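Local atomic coordinates of sortase (Streptomyces avermitilis, PDB entry 5GO5), a protein that probably acts as a class E housekeeping sortase, a cysteine transpeptidase that attaches secreted proteins to the bacterial cell wall. Residues Phe51-Tyr55 with Asn64-Leu68. Numbering follows the deposited sequence.
Sequences FAVMY and NKPVL
Phe51 and Ala52 lie together opposite Val67, forming a classic beta bulge in the first hairpin of the sortase beta barrel, strands 50-55 and 65-69. Phe51 N donates to Val67 O at 2.9 Å, and Val67 N donates to the next residue's carbonyl, Ala52 O, from above its plane. Past the bulge the pairing is regular: Met54 and Lys65 exchange two backbone bonds, Met54 N to Lys65 O being 2.8 Å long.

From CB outward, the Phe51 side chain runs along Val67. With CG lodged between the backbone N and the carbonyl carbon (chi1 67°), the ring folds back over the neighbouring strand. CB carries the ring out, and Val67 O sits over one ring face, 3.5 Å from CD1. CE1 reaches Leu68 C, which lies at the ring edge, and CZ ends on Val67 CG1 at 3.6 Å. Beyond the hairpin the ring stacks with Tyr45 and touches Phe95. Replacing the ring with the methyl of an alanine would probably take the aromatic face from under Val67 O and leave a gap beside Val67 CG1.

The other branch of Val67, CG2, leans on Met54 CB at 4.0 Å; both side chains also touch Leu122 of strand 119-123, which pairs with strand 50-55. Where the strands approach the connecting loop, Asn64 turns its amide nitrogen to Thr62 O, while its CB meets the Tyr55 ring obliquely, 3.5 Å from CE2.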
loop_
_atom_site.group_PDB
_atom_site.type_symbol
_atom_site.label_atom_id
_atom_site.label_comp_id
_atom_site.label_asym_id
_atom_site.label_seq_id
_atom_site.Cartn_x
_atom_site.Cartn_y
_atom_site.Cartn_z
ATOM N N PHE A 51 -6.097 -6.448 9.323
ATOM C CA PHE A 51 -6.809 -5.289 9.755
ATOM C C PHE A 51 -7.506 -4.530 8.632
ATOM O O PHE A 51 -8.277 -3.579 8.925
ATOM C CB PHE A 51 -5.940 -4.309 10.568
ATOM C CG PHE A 51 -4.855 -3.660 9.770
ATOM C CD1 PHE A 51 -3.605 -4.257 9.679
ATOM C CD2 PHE A 51 -5.101 -2.515 9.014
ATOM C CE1 PHE A 51 -2.613 -3.728 8.904
ATOM C CE2 PHE A 51 -4.092 -1.973 8.234
ATOM C CZ PHE A 51 -2.836 -2.573 8.193
ATOM N N ALA A 52 -7.205 -4.852 7.380
ATOM C CA ALA A 52 -7.786 -4.155 6.281
ATOM C C ALA A 52 -7.765 -5.014 5.066
ATOM O O ALA A 52 -7.114 -6.076 5.023
ATOM C CB ALA A 52 -7.075 -2.809 6.014
ATOM N N VAL A 53 -8.512 -4.590 4.045
ATOM C CA VAL A 53 -8.431 -5.219 2.738
ATOM C C VAL A 53 -8.057 -4.143 1.716
ATOM O O VAL A 53 -8.613 -3.022 1.783
ATOM C CB VAL A 53 -9.776 -5.868 2.298
ATOM C CG1 VAL A 53 -9.663 -6.510 0.950
ATOM C CG2 VAL A 53 -10.258 -6.859 3.336
ATOM N N MET A 54 -7.181 -4.516 0.784
ATOM C CA MET A 54 -6.728 -3.644 -0.281
ATOM C C MET A 54 -7.277 -4.094 -1.620
ATOM O O MET A 54 -7.274 -5.275 -1.936
ATOM C CB MET A 54 -5.199 -3.586 -0.326
ATOM C CG MET A 54 -4.625 -2.508 -1.252
ATOM S SD MET A 54 -2.810 -2.508 -1.356
ATOM C CE MET A 54 -2.355 -2.040 0.303
ATOM N N TYR A 55 -7.638 -3.103 -2.427
ATOM C CA TYR A 55 -8.031 -3.266 -3.812
ATOM C C TYR A 55 -7.241 -2.275 -4.666
ATOM O O TYR A 55 -7.068 -1.128 -4.271
ATOM C CB TYR A 55 -9.528 -2.927 -3.958
ATOM C CG TYR A 55 -10.456 -3.759 -3.090
ATOM C CD1 TYR A 55 -10.703 -3.442 -1.745
ATOM C CD2 TYR A 55 -11.081 -4.941 -3.613
ATOM C CE1 TYR A 55 -11.526 -4.235 -0.948
ATOM C CE2 TYR A 55 -11.893 -5.700 -2.824
ATOM C CZ TYR A 55 -12.110 -5.384 -1.492
ATOM O OH TYR A 55 -12.913 -6.155 -0.708
ATOM N N ASN A 64 -7.875 -8.529 -4.672
ATOM C CA ASN A 64 -8.289 -8.162 -3.321
ATOM C C ASN A 64 -7.357 -8.909 -2.351
ATOM O O ASN A 64 -7.242 -10.124 -2.425
ATOM C CB ASN A 64 -9.777 -8.465 -3.057
ATOM C CG ASN A 64 -10.100 -9.966 -3.009
ATOM O OD1 ASN A 64 -10.303 -10.513 -1.940
ATOM N ND2 ASN A 64 -10.080 -10.619 -4.146
ATOM N N LYS A 65 -6.688 -8.182 -1.468
ATOM C CA LYS A 65 -5.709 -8.797 -0.577
ATOM C C LYS A 65 -5.882 -8.316 0.822
ATOM O O LYS A 65 -6.114 -7.098 1.071
ATOM C CB LYS A 65 -4.278 -8.479 -1.006
ATOM C CG LYS A 65 -3.937 -8.826 -2.454
ATOM C CD LYS A 65 -3.976 -10.305 -2.746
ATOM C CE LYS A 65 -3.932 -10.503 -4.231
ATOM N NZ LYS A 65 -3.894 -11.972 -4.521
ATOM N N PRO A 66 -5.759 -9.235 1.788
ATOM C CA PRO A 66 -5.767 -8.822 3.150
ATOM C C PRO A 66 -4.438 -8.137 3.506
ATOM O O PRO A 66 -3.394 -8.508 2.967
ATOM C CB PRO A 66 -5.884 -10.155 3.919
ATOM C CG PRO A 66 -5.147 -11.101 3.049
ATOM C CD PRO A 66 -5.440 -10.682 1.652
ATOM N N VAL A 67 -4.528 -7.125 4.367
ATOM C CA VAL A 67 -3.346 -6.442 4.898
ATOM C C VAL A 67 -3.253 -6.809 6.363
ATOM O O VAL A 67 -4.163 -6.585 7.151
ATOM C CB VAL A 67 -3.394 -4.933 4.719
ATOM C CG1 VAL A 67 -2.047 -4.326 5.130
ATOM C CG2 VAL A 67 -3.754 -4.587 3.270
ATOM N N LEU A 68 -2.096 -7.366 6.722
ATOM C CA LEU A 68 -1.820 -7.834 8.049
ATOM C C LEU A 68 -0.797 -6.915 8.694
ATOM O O LEU A 68 0.020 -6.316 8.009
ATOM C CB LEU A 68 -1.243 -9.263 7.997
ATOM C CG LEU A 68 -2.242 -10.385 7.711
ATOM C CD1 LEU A 68 -2.702 -10.320 6.278
ATOM C CD2 LEU A 68 -1.594 -11.735 7.969
#